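Local coordinates for protein-glutamine gamma-glutamyltransferase 2 (PDB 1G0D) that is a calcium-dependent transglutaminase that probably cross-links proteins by joining peptide-bound glutamine to lysine side chains and other primary amines, at residues L60-R65 / M204-R209; V72-G77 / W82-Q87. All blocks are in the same frame, centred on the assembly; numbering follows the deposited sequence.

Contact 1 of 2, residues L60-R65 / M204-R209; sequences LHLGKR and MDIEHR
Ile206 sets its two methyl groups against the end of strand 55-62, CD1 on Gly63 and CG2 on Leu62, and this one side chain carries the tight part of the contact. With CG1 anti to the carbonyl carbon (chi1 -76°) and the chain straight beyond it, CD1 reaches the backbone of Gly63, lying 3.3 Å from its CA. The other branch, CG2, meets Leu62 CD1 at 3.4 Å, the two side chains crossing at a slant. No hydrogen bond links the segments, so close apolar packing has to do the joining. Glycine is demanded twice over at position 63: a beta carbon there would fall about 2.9 Å from Ile206 CD1, and at a phi of 99° it would also press on the carbonyl oxygen of Leu62.

The example illustrates how modules of a multidomain enzyme meet along a small apolar seam. The end of strand 55-62, part of the N-terminal beta-sandwich of the transglutaminase fold, lies against helix 202-208 of the neighbouring catalytic core, and Val104 adds to the seam by touching both Leu62 and Arg209.

Beside this apolar patch lies a buried ion pair. Arg209 turns back along its own helix, and its NH2 forms a salt bridge with Asp205 OD2 at 3.0 Å, the carboxylate oxygen being met nearly end-on. The solvent side is looser and belongs to Lys64 and Arg65. Asp193 draws both Arg209 and exposed Lys64 to itself, one on each oxygen, which would probably let Lys64 NZ and Arg209 NH1 stand 5.2 Å apart. Exposed Arg65, poorly ordered, reaches Glu67 and Ser202 without touching 204-209. Elsewhere on the helix, His208 ND1 donates to Met204 O at 2.7 Å from well above the carbonyl plane.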
ATOM      1  N   LEU A  60     -25.874 -11.207 -22.485  1.00 17.22           N
ATOM      2  CA  LEU A  60     -24.632 -10.569 -22.114  1.00 20.03           C
ATOM      3  C   LEU A  60     -23.401 -11.325 -22.583  1.00 20.44           C
ATOM      4  O   LEU A  60     -23.392 -12.542 -22.606  1.00 23.01           O
ATOM      5  CB  LEU A  60     -24.586 -10.456 -20.602  1.00 26.85           C
ATOM      6  CG  LEU A  60     -25.580  -9.557 -19.873  1.00 24.96           C
ATOM      7  CD1 LEU A  60     -25.643  -9.967 -18.430  1.00 27.22           C
ATOM      8  CD2 LEU A  60     -25.124  -8.117 -19.969  1.00 25.57           C
ATOM      9  N   HIS A  61     -22.348 -10.606 -22.942  1.00 23.02           N
ATOM     10  CA  HIS A  61     -21.112 -11.251 -23.398  1.00 24.45           C
ATOM     11  C   HIS A  61     -19.930 -10.711 -22.618  1.00 26.05           C
ATOM     12  O   HIS A  61     -19.756  -9.497 -22.466  1.00 26.48           O
ATOM     13  CB  HIS A  61     -20.862 -11.019 -24.894  1.00 22.60           C
ATOM     14  CG  HIS A  61     -22.023 -11.389 -25.761  1.00 27.38           C
ATOM     15  ND1 HIS A  61     -22.186 -12.657 -26.280  1.00 28.22           N
ATOM     16  CD2 HIS A  61     -23.127 -10.692 -26.126  1.00 25.97           C
ATOM     17  CE1 HIS A  61     -23.339 -12.727 -26.917  1.00 23.17           C
ATOM     18  NE2 HIS A  61     -23.930 -11.546 -26.839  1.00 26.81           N
ATOM     19  N   LEU A  62     -19.122 -11.639 -22.131  1.00 28.35           N
ATOM     20  CA  LEU A  62     -17.929 -11.332 -21.345  1.00 31.48           C
ATOM     21  C   LEU A  62     -16.707 -12.011 -21.996  1.00 33.23           C
ATOM     22  O   LEU A  62     -16.795 -13.155 -22.451  1.00 33.93           O
ATOM     23  CB  LEU A  62     -18.103 -11.867 -19.908  1.00 28.85           C
ATOM     24  CG  LEU A  62     -18.150 -10.934 -18.684  1.00 27.93           C
ATOM     25  CD1 LEU A  62     -17.790 -11.730 -17.455  1.00 25.79           C
ATOM     26  CD2 LEU A  62     -17.202  -9.756 -18.838  1.00 24.31           C
ATOM     27  N   GLY A  63     -15.575 -11.315 -22.049  1.00 31.19           N
ATOM     28  CA  GLY A  63     -14.392 -11.929 -22.614  1.00 31.72           C
ATOM     29  C   GLY A  63     -14.169 -11.521 -24.034  1.00 35.73           C
ATOM     30  O   GLY A  63     -15.136 -11.343 -24.781  1.00 34.98           O
ATOM     31  N   LYS A  64     -12.890 -11.392 -24.395  1.00 43.43           N
ATOM     32  CA  LYS A  64     -12.459 -10.968 -25.740  1.00 48.31           C
ATOM     33  C   LYS A  64     -12.856 -11.952 -26.813  1.00 46.28           C
ATOM     34  O   LYS A  64     -12.795 -11.637 -27.987  1.00 45.92           O
ATOM     35  CB  LYS A  64     -10.937 -10.764 -25.804  1.00 52.53           C
ATOM     36  CG  LYS A  64     -10.464  -9.326 -25.483  1.00 62.37           C
ATOM     37  CD  LYS A  64     -10.873  -8.875 -24.042  1.00 69.65           C
ATOM     38  CE  LYS A  64      -9.683  -8.691 -23.066  1.00 67.19           C
ATOM     39  NZ  LYS A  64     -10.050  -9.109 -21.662  1.00 64.59           N
ATOM     40  N   ARG A  65     -13.265 -13.139 -26.394  1.00 45.66           N
ATOM     41  CA  ARG A  65     -13.689 -14.174 -27.313  1.00 45.54           C
ATOM     42  C   ARG A  65     -14.950 -14.820 -26.784  1.00 43.40           C
ATOM     43  O   ARG A  65     -15.140 -16.013 -26.939  1.00 43.97           O
ATOM     44  CB  ARG A  65     -12.605 -15.236 -27.433  1.00 49.53           C
ATOM     45  CG  ARG A  65     -11.489 -14.862 -28.377  1.00 59.95           C
ATOM     46  CD  ARG A  65     -10.343 -15.845 -28.297  1.00 67.89           C
ATOM     47  NE  ARG A  65      -9.702 -15.807 -26.989  1.00 76.22           N
ATOM     48  CZ  ARG A  65     -10.090 -16.530 -25.937  1.00 82.61           C
ATOM     49  NH1 ARG A  65      -9.425 -16.417 -24.790  1.00 86.60           N
ATOM     50  NH2 ARG A  65     -11.131 -17.365 -26.021  1.00 82.95           N
ATOM     51  N   MET A 204     -12.013 -19.773 -17.760  1.00 26.55           N
ATOM     52  CA  MET A 204     -12.060 -20.158 -16.361  1.00 25.97           C
ATOM     53  C   MET A 204     -11.703 -18.940 -15.510  1.00 22.06           C
ATOM     54  O   MET A 204     -12.343 -18.680 -14.507  1.00 24.78           O
ATOM     55  CB  MET A 204     -11.075 -21.290 -16.106  1.00 29.66           C
ATOM     56  CG  MET A 204     -11.198 -22.009 -14.778  1.00 31.28           C
ATOM     57  SD  MET A 204      -9.859 -23.264 -14.639  1.00 35.71           S
ATOM     58  CE  MET A 204      -9.840 -23.542 -12.862  1.00 40.48           C
ATOM     59  N   ASP A 205     -10.686 -18.188 -15.914  1.00 19.16           N
ATOM     60  CA  ASP A 205     -10.287 -16.997 -15.176  1.00 19.95           C
ATOM     61  C   ASP A 205     -11.452 -16.010 -15.094  1.00 24.88           C
ATOM     62  O   ASP A 205     -11.688 -15.424 -14.042  1.00 29.75           O
ATOM     63  CB  ASP A 205      -9.110 -16.302 -15.854  1.00 15.80           C
ATOM     64  CG  ASP A 205      -8.829 -14.919 -15.274  1.00 20.04           C
ATOM     65  OD1 ASP A 205      -8.505 -14.829 -14.064  1.00 17.92           O
ATOM     66  OD2 ASP A 205      -8.925 -13.913 -16.020  1.00 15.23           O
ATOM     67  N   ILE A 206     -12.176 -15.809 -16.196  1.00 25.66           N
ATOM     68  CA  ILE A 206     -13.296 -14.876 -16.162  1.00 25.62           C
ATOM     69  C   ILE A 206     -14.354 -15.364 -15.177  1.00 27.77           C
ATOM     70  O   ILE A 206     -14.934 -14.594 -14.388  1.00 27.26           O
ATOM     71  CB  ILE A 206     -13.919 -14.683 -17.578  1.00 25.35           C
ATOM     72  CG1 ILE A 206     -13.013 -13.774 -18.409  1.00 27.31           C
ATOM     73  CG2 ILE A 206     -15.278 -13.995 -17.499  1.00 20.05           C
ATOM     74  CD1 ILE A 206     -13.491 -13.539 -19.834  1.00 28.13           C
ATOM     75  N   GLU A 207     -14.585 -16.662 -15.195  1.00 27.60           N
ATOM     76  CA  GLU A 207     -15.583 -17.212 -14.315  1.00 26.10           C
ATOM     77  C   GLU A 207     -15.210 -17.036 -12.846  1.00 24.10           C
ATOM     78  O   GLU A 207     -16.071 -17.032 -11.980  1.00 25.36           O
ATOM     79  CB  GLU A 207     -15.795 -18.678 -14.687  1.00 32.27           C
ATOM     80  CG  GLU A 207     -16.103 -18.853 -16.189  1.00 37.15           C
ATOM     81  CD  GLU A 207     -16.580 -20.245 -16.563  1.00 38.33           C
ATOM     82  OE1 GLU A 207     -15.840 -21.218 -16.316  1.00 39.39           O
ATOM     83  OE2 GLU A 207     -17.693 -20.360 -17.121  1.00 43.39           O
ATOM     84  N   HIS A 208     -13.927 -16.845 -12.560  1.00 21.50           N
ATOM     85  CA  HIS A 208     -13.476 -16.693 -11.179  1.00 15.50           C
ATOM     86  C   HIS A 208     -13.431 -15.248 -10.719  1.00 16.63           C
ATOM     87  O   HIS A 208     -13.164 -14.970  -9.543  1.00 16.69           O
ATOM     88  CB  HIS A 208     -12.077 -17.277 -11.046  1.00 17.38           C
ATOM     89  CG  HIS A 208     -12.053 -18.763 -10.956  1.00 18.94           C
ATOM     90  ND1 HIS A 208     -12.428 -19.582 -12.001  1.00 25.48           N
ATOM     91  CD2 HIS A 208     -11.762 -19.586  -9.925  1.00 17.92           C
ATOM     92  CE1 HIS A 208     -12.371 -20.842 -11.616  1.00 23.14           C
ATOM     93  NE2 HIS A 208     -11.967 -20.872 -10.359  1.00 16.04           N
ATOM     94  N   ARG A 209     -13.661 -14.329 -11.654  1.00 13.22           N
ATOM     95  CA  ARG A 209     -13.620 -12.917 -11.355  1.00 13.01           C
ATOM     96  C   ARG A 209     -14.782 -12.388 -10.493  1.00 13.89           C
ATOM     97  O   ARG A 209     -14.863 -11.198 -10.196  1.00 15.77           O
ATOM     98  CB  ARG A 209     -13.526 -12.151 -12.668  1.00 14.51           C
ATOM     99  CG  ARG A 209     -12.148 -12.202 -13.266  1.00 11.41           C
ATOM    100  CD  ARG A 209     -11.949 -11.077 -14.280  1.00 14.73           C
ATOM    101  NE  ARG A 209     -10.727 -11.328 -15.051  1.00 19.07           N
ATOM    102  CZ  ARG A 209     -10.322 -10.634 -16.111  1.00 12.93           C
ATOM    103  NH1 ARG A 209     -11.022  -9.618 -16.573  1.00 17.52           N
ATOM    104  NH2 ARG A 209      -9.204 -10.974 -16.714  1.00 14.05           N
TER

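Contact 2 of 2, residues V72-G77 / W82-Q87; sequences VQKEHG and WWFNQQ
Gln73 and Trp83 are joined by a single beta bridge, their CA atoms 4.2 Å apart. Gln73 N donates to Trp82 O, and Gln73 O accepts from Phe84 N at 3.1 Å, so one residue grips both neighbours of Trp83, as in a parallel bridge. Val72 fills the inner side: its CG1, anti to the backbone N (chi1 -180°), lies 3.4 Å from Trp83 CA, and CG2 packs on Trp82 CB.

Farther out, the bend at chi2 of Glu75 brings its carboxylate back over the strand. OE1 comes within 3.6 Å of Trp83 CZ3, while OE2 accepts a nearly straight bond of 3.2 Å from Asn85 ND2 (162°), which meets it almost end-on with the carboxylate and amide planes perpendicular. An alanine here would probably leave Asn85 ND2 without this partner, its amide still held through OD1 by Gln87, and would take away the carboxylate contact at Trp83 CZ3. Lys74 lies alongside the Phe84 ring, its CD 3.7 Å from Phe84 CZ, and its ammonium end is held by a salt bridge to Glu57.

Segment 72-77 thus leaves strand 68-72 of one sheet of the beta-sandwich and crosses to strand 83-88 at the margin of the other; there Trp83 stacks on His98 of strand 92-98, and Trp82 packs inward on Phe130 and Met132 of strand 121-133.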
ATOM      1  N   VAL A  72     -29.901 -13.090 -20.083  1.00 32.40           N
ATOM      2  CA  VAL A  72     -30.638 -12.485 -18.985  1.00 33.89           C
ATOM      3  C   VAL A  72     -32.171 -12.799 -18.947  1.00 38.25           C
ATOM      4  O   VAL A  72     -32.895 -12.569 -19.929  1.00 38.51           O
ATOM      5  CB  VAL A  72     -30.393 -10.966 -19.025  1.00 29.22           C
ATOM      6  CG1 VAL A  72     -31.121 -10.272 -17.917  1.00 32.06           C
ATOM      7  CG2 VAL A  72     -28.922 -10.706 -18.893  1.00 32.60           C
ATOM      8  N   GLN A  73     -32.644 -13.328 -17.802  1.00 40.95           N
ATOM      9  CA  GLN A  73     -34.053 -13.678 -17.556  1.00 40.43           C
ATOM     10  C   GLN A  73     -35.067 -12.569 -17.822  1.00 39.63           C
ATOM     11  O   GLN A  73     -34.760 -11.392 -17.703  1.00 35.42           O
ATOM     12  CB  GLN A  73     -34.230 -14.100 -16.108  1.00 44.37           C
ATOM     13  CG  GLN A  73     -33.642 -15.438 -15.712  1.00 51.15           C
ATOM     14  CD  GLN A  73     -33.714 -15.634 -14.194  1.00 57.19           C
ATOM     15  OE1 GLN A  73     -34.156 -16.678 -13.695  1.00 59.20           O
ATOM     16  NE2 GLN A  73     -33.292 -14.608 -13.451  1.00 61.29           N
ATOM     17  N   LYS A  74     -36.303 -12.966 -18.106  1.00 43.95           N
ATOM     18  CA  LYS A  74     -37.364 -12.014 -18.426  1.00 51.37           C
ATOM     19  C   LYS A  74     -38.022 -11.337 -17.240  1.00 51.93           C
ATOM     20  O   LYS A  74     -38.638 -10.262 -17.388  1.00 50.12           O
ATOM     21  CB  LYS A  74     -38.435 -12.671 -19.298  1.00 58.62           C
ATOM     22  CG  LYS A  74     -38.980 -11.740 -20.408  1.00 64.47           C
ATOM     23  CD  LYS A  74     -38.048 -11.675 -21.623  1.00 68.69           C
ATOM     24  CE  LYS A  74     -37.987 -13.009 -22.369  1.00 70.65           C
ATOM     25  NZ  LYS A  74     -37.124 -12.902 -23.573  1.00 73.00           N
ATOM     26  N   GLU A  75     -37.917 -11.961 -16.075  1.00 53.09           N
ATOM     27  CA  GLU A  75     -38.446 -11.340 -14.880  1.00 58.72           C
ATOM     28  C   GLU A  75     -38.104 -12.107 -13.623  1.00 62.66           C
ATOM     29  O   GLU A  75     -37.040 -12.730 -13.559  1.00 58.65           O
ATOM     30  CB  GLU A  75     -39.956 -11.135 -14.996  1.00 58.80           C
ATOM     31  CG  GLU A  75     -40.375  -9.651 -15.190  1.00 59.73           C
ATOM     32  CD  GLU A  75     -40.288  -8.791 -13.913  1.00 60.99           C
ATOM     33  OE1 GLU A  75     -40.161  -9.360 -12.808  1.00 64.03           O
ATOM     34  OE2 GLU A  75     -40.340  -7.544 -13.999  1.00 58.02           O
ATOM     35  N   HIS A  76     -38.994 -12.050 -12.651  1.00 72.13           N
ATOM     36  CA  HIS A  76     -38.864 -12.723 -11.348  1.00 81.16           C
ATOM     37  C   HIS A  76     -37.752 -13.746 -11.508  1.00 84.51           C
ATOM     38  O   HIS A  76     -38.033 -14.938 -11.674  1.00 89.85           O
ATOM     39  CB  HIS A  76     -40.184 -13.430 -10.970  1.00 86.84           C
ATOM     40  CG  HIS A  76     -41.320 -12.497 -10.673  1.00 90.36           C
ATOM     41  ND1 HIS A  76     -42.645 -12.796 -10.926  1.00 92.11           N
ATOM     42  CD2 HIS A  76     -41.317 -11.261 -10.152  1.00 92.79           C
ATOM     43  CE1 HIS A  76     -43.416 -11.787 -10.584  1.00 93.15           C
ATOM     44  NE2 HIS A  76     -42.628 -10.840 -10.108  1.00 93.55           N
ATOM     45  N   GLY A  77     -36.519 -13.289 -11.459  1.00 85.72           N
ATOM     46  CA  GLY A  77     -35.391 -14.197 -11.650  1.00 88.31           C
ATOM     47  C   GLY A  77     -34.912 -14.824 -10.349  1.00 88.18           C
ATOM     48  O   GLY A  77     -35.475 -14.508  -9.298  1.00 88.42           O
ATOM     49  N   TRP A  82     -29.202 -13.147 -13.321  1.00 26.67           N
ATOM     50  CA  TRP A  82     -29.355 -11.827 -13.949  1.00 22.14           C
ATOM     51  C   TRP A  82     -30.799 -11.774 -14.492  1.00 21.33           C
ATOM     52  O   TRP A  82     -31.329 -12.785 -14.935  1.00 20.82           O
ATOM     53  CB  TRP A  82     -28.411 -11.688 -15.151  1.00 19.78           C
ATOM     54  CG  TRP A  82     -27.049 -11.105 -14.929  1.00 17.56           C
ATOM     55  CD1 TRP A  82     -25.901 -11.793 -14.620  1.00 20.95           C
ATOM     56  CD2 TRP A  82     -26.647  -9.745 -15.141  1.00 18.40           C
ATOM     57  NE1 TRP A  82     -24.814 -10.948 -14.631  1.00 14.31           N
ATOM     58  CE2 TRP A  82     -25.236  -9.687 -14.949  1.00 13.32           C
ATOM     59  CE3 TRP A  82     -27.336  -8.565 -15.476  1.00 18.06           C
ATOM     60  CZ2 TRP A  82     -24.510  -8.508 -15.081  1.00  8.43           C
ATOM     61  CZ3 TRP A  82     -26.609  -7.387 -15.607  1.00 15.11           C
ATOM     62  CH2 TRP A  82     -25.200  -7.372 -15.409  1.00 11.70           C
ATOM     63  N   TRP A  83     -31.448 -10.615 -14.465  1.00 21.20           N
ATOM     64  CA  TRP A  83     -32.802 -10.519 -15.028  1.00 23.69           C
ATOM     65  C   TRP A  83     -33.164  -9.068 -15.268  1.00 26.60           C
ATOM     66  O   TRP A  83     -32.537  -8.165 -14.710  1.00 30.00           O
ATOM     67  CB  TRP A  83     -33.848 -11.174 -14.121  1.00 22.26           C
ATOM     68  CG  TRP A  83     -34.034 -10.505 -12.806  1.00 19.28           C
ATOM     69  CD1 TRP A  83     -33.329 -10.739 -11.649  1.00 15.48           C
ATOM     70  CD2 TRP A  83     -35.023  -9.526 -12.482  1.00 17.81           C
ATOM     71  NE1 TRP A  83     -33.831  -9.966 -10.626  1.00 14.04           N
ATOM     72  CE2 TRP A  83     -34.874  -9.208 -11.108  1.00 15.20           C
ATOM     73  CE3 TRP A  83     -36.033  -8.884 -13.216  1.00 16.11           C
ATOM     74  CZ2 TRP A  83     -35.688  -8.283 -10.453  1.00 12.61           C
ATOM     75  CZ3 TRP A  83     -36.847  -7.968 -12.557  1.00 19.60           C
ATOM     76  CH2 TRP A  83     -36.666  -7.677 -11.181  1.00 15.92           C
ATOM     77  N   PHE A  84     -34.162  -8.835 -16.117  1.00 25.91           N
ATOM     78  CA  PHE A  84     -34.557  -7.472 -16.425  1.00 23.01           C
ATOM     79  C   PHE A  84     -36.038  -7.222 -16.388  1.00 23.22           C
ATOM     80  O   PHE A  84     -36.849  -8.117 -16.476  1.00 26.57           O
ATOM     81  CB  PHE A  84     -33.995  -7.049 -17.801  1.00 22.15           C
ATOM     82  CG  PHE A  84     -34.755  -7.603 -18.999  1.00 18.64           C
ATOM     83  CD1 PHE A  84     -35.613  -6.787 -19.727  1.00 16.06           C
ATOM     84  CD2 PHE A  84     -34.563  -8.923 -19.425  1.00 18.68           C
ATOM     85  CE1 PHE A  84     -36.265  -7.268 -20.851  1.00 15.75           C
ATOM     86  CE2 PHE A  84     -35.209  -9.415 -20.550  1.00 13.85           C
ATOM     87  CZ  PHE A  84     -36.063  -8.580 -21.266  1.00 16.44           C
ATOM     88  N   ASN A  85     -36.394  -5.972 -16.244  1.00 25.25           N
ATOM     89  CA  ASN A  85     -37.791  -5.625 -16.232  1.00 26.70           C
ATOM     90  C   ASN A  85     -37.895  -4.630 -17.372  1.00 24.64           C
ATOM     91  O   ASN A  85     -37.050  -3.766 -17.543  1.00 24.86           O
ATOM     92  CB  ASN A  85     -38.141  -5.015 -14.880  1.00 35.95           C
ATOM     93  CG  ASN A  85     -39.254  -4.013 -14.960  1.00 43.33           C
ATOM     94  OD1 ASN A  85     -39.018  -2.805 -15.150  1.00 46.88           O
ATOM     95  ND2 ASN A  85     -40.489  -4.499 -14.803  1.00 49.17           N
ATOM     96  N   GLN A  86     -38.924  -4.771 -18.179  1.00 22.88           N
ATOM     97  CA  GLN A  86     -39.081  -3.892 -19.304  1.00 21.86           C
ATOM     98  C   GLN A  86     -40.364  -3.089 -19.185  1.00 21.76           C
ATOM     99  O   GLN A  86     -41.377  -3.632 -18.765  1.00 23.53           O
ATOM    100  CB  GLN A  86     -39.111  -4.756 -20.551  1.00 23.63           C
ATOM    101  CG  GLN A  86     -39.792  -4.158 -21.752  1.00 25.52           C
ATOM    102  CD  GLN A  86     -40.049  -5.193 -22.828  1.00 26.21           C
ATOM    103  OE1 GLN A  86     -40.480  -4.856 -23.922  1.00 31.80           O
ATOM    104  NE2 GLN A  86     -39.794  -6.462 -22.517  1.00 26.41           N
ATOM    105  N   GLN A  87     -40.329  -1.800 -19.495  1.00 22.63           N
ATOM    106  CA  GLN A  87     -41.557  -1.015 -19.486  1.00 23.52           C
ATOM    107  C   GLN A  87     -41.520   0.117 -20.475  1.00 23.56           C
ATOM    108  O   GLN A  87     -40.483   0.714 -20.724  1.00 23.71           O
ATOM    109  CB  GLN A  87     -41.922  -0.487 -18.110  1.00 25.72           C
ATOM    110  CG  GLN A  87     -40.986   0.434 -17.440  1.00 35.99           C
ATOM    111  CD  GLN A  87     -41.357   0.568 -15.961  1.00 47.80           C
ATOM    112  OE1 GLN A  87     -42.288   1.311 -15.613  1.00 56.26           O
ATOM    113  NE2 GLN A  87     -40.649  -0.169 -15.083  1.00 48.84           N
TER

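Read from the N terminus, the chain first enters contact 1 at the end of strand 55-62, turns back along strand 68-72 and soon reaches contact 2, where 72-77 meets 82-87 and closes a short loop spanning four intervening residues. It then runs through the rest of the sandwich and on into the catalytic core before 204-209 returns to complete contact 1. The short closure therefore falls wholly within the long one, and the two do not cross. Contact 2 links the two sheets of one domain, contact 1 that domain to a helix. Their centres are 21 Å apart, yet Leu60 CD1 connects them, packing 3.4 Å from Val72 CG2.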